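Local coordinates for protein phosphoribosylamine--glycine ligase (Thermotoga maritima, PDB 1VKZ) that catalyses the ATP-dependent joining of glycine to 5-phosphoribosylamine, giving glycinamide ribonucleotide in the de novo purine pathway, at residues Y109-R112 against F113-K116. Residues are numbered along the deposited sequence; the frame is centred on the assembly and turned at random.
Sequences YAKR and FMKK
Met114, present as selenomethionine, folds its SE-CE end back against Ala110 and Lys111. Its CE methyl lies 3.6 Å from Lys111 CD and 4.0 Å from Ala110 CB. The bend at chi3 (-100°) turns the methyl back to this spot, and Met114 CG lies 3.2 Å from Ala110 O. This is the tight, buried side. Ile283 and Tyr286 of strand 280-287 pack against the same selenomethionine. Lys111 is buried too, and its NZ bonds to Ala122 O and Thr121 OG1 and forms a salt bridge with Asp189, a predicted ATP-site residue.

One turn apart, Tyr109 (chi1 172°) and Phe113 (chi1 176°) lean the same way from the helix, which brings Tyr109 OH to 4.0 Å from Phe113 CD1. Phe113 CB meets the Tyr109 ring obliquely, near its rim. Leu103 of helix 98-105 touches both side chains.

The solvent side is looser. Arg112 and Lys115 meet through a water, which accepts from Arg112 NE (2.8 Å) and Lys115 NZ (3.0 Å). Arg112 NE and Lys115 NZ, of two like-charged groups, are 5.6 Å apart.

Four i to i+4 backbone bonds run from Phe113 N to Tyr109 O through Lys116 N to Arg112 O. This is a regular amphipathic alpha-helix of the ATP-grasp region, its apolar side turned to strand 280-287 and helix 98-105.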
# COMPACT_ATOMS: atom_id res chain seq x y z
N TYR A 109 -8.47 -9.56 14.49
CA TYR A 109 -9.57 -8.64 14.68
C TYR A 109 -10.30 -8.44 13.37
O TYR A 109 -11.52 -8.42 13.36
CB TYR A 109 -9.11 -7.31 15.24
CG TYR A 109 -10.21 -6.25 15.28
CD1 TYR A 109 -11.10 -6.18 16.33
CD2 TYR A 109 -10.35 -5.33 14.25
CE1 TYR A 109 -12.10 -5.20 16.37
CE2 TYR A 109 -11.34 -4.36 14.28
CZ TYR A 109 -12.20 -4.31 15.34
OH TYR A 109 -13.18 -3.37 15.38
N ALA A 110 -9.57 -8.32 12.26
CA ALA A 110 -10.20 -7.98 11.00
C ALA A 110 -11.17 -9.05 10.61
O ALA A 110 -12.28 -8.76 10.16
CB ALA A 110 -9.14 -7.77 9.90
N LYS A 111 -10.79 -10.31 10.85
CA LYS A 111 -11.65 -11.45 10.51
C LYS A 111 -12.90 -11.54 11.33
O LYS A 111 -13.96 -11.91 10.82
CB LYS A 111 -10.88 -12.75 10.67
CG LYS A 111 -9.99 -13.03 9.54
CD LYS A 111 -10.79 -13.14 8.24
CE LYS A 111 -10.24 -14.20 7.29
NZ LYS A 111 -11.27 -14.62 6.28
N ARG A 112 -12.80 -11.22 12.62
CA ARG A 112 -13.96 -11.28 13.48
C ARG A 112 -14.92 -10.16 13.17
O ARG A 112 -16.14 -10.31 13.22
CB ARG A 112 -13.51 -11.29 14.93
CG ARG A 112 -13.10 -12.69 15.34
CD ARG A 112 -12.10 -12.75 16.43
NE ARG A 112 -11.74 -14.12 16.78
CZ ARG A 112 -10.96 -14.42 17.81
NH1 ARG A 112 -10.42 -13.46 18.56
NH2 ARG A 112 -10.69 -15.69 18.08
N PHE A 113 -14.34 -9.03 12.82
CA PHE A 113 -15.07 -7.88 12.37
C PHE A 113 -15.92 -8.25 11.16
O PHE A 113 -17.14 -8.07 11.14
CB PHE A 113 -14.06 -6.79 12.01
CG PHE A 113 -14.67 -5.56 11.43
CD1 PHE A 113 -15.28 -4.64 12.24
CD2 PHE A 113 -14.67 -5.35 10.07
CE1 PHE A 113 -15.84 -3.51 11.69
CE2 PHE A 113 -15.25 -4.22 9.52
CZ PHE A 113 -15.83 -3.31 10.33
N MSE A 114 -15.27 -8.80 10.14
CA MSE A 114 -15.96 -9.16 8.92
C MSE A 114 -17.09 -10.23 9.12
O MSE A 114 -18.17 -10.17 8.51
CB MSE A 114 -14.93 -9.64 7.93
CG MSE A 114 -13.98 -8.58 7.49
SE MSE A 114 -12.81 -9.26 6.09
CE MSE A 114 -11.12 -9.71 7.04
N LYS A 115 -16.83 -11.23 9.96
CA LYS A 115 -17.85 -12.21 10.29
C LYS A 115 -19.05 -11.48 10.91
O LYS A 115 -20.17 -11.68 10.49
CB LYS A 115 -17.30 -13.27 11.25
CG LYS A 115 -18.10 -14.59 11.28
CD LYS A 115 -17.99 -15.32 12.63
CE LYS A 115 -16.57 -15.82 12.92
NZ LYS A 115 -16.34 -16.22 14.36
N LYS A 116 -18.78 -10.60 11.87
CA LYS A 116 -19.81 -9.79 12.54
C LYS A 116 -20.65 -8.96 11.57
O LYS A 116 -21.88 -9.02 11.57
CB LYS A 116 -19.13 -8.86 13.55
CG LYS A 116 -19.92 -8.59 14.82
CD LYS A 116 -19.22 -7.55 15.67
CE LYS A 116 -20.07 -7.16 16.85
NZ LYS A 116 -19.69 -5.83 17.38
O HOH W 1 -13.77 -15.70 15.74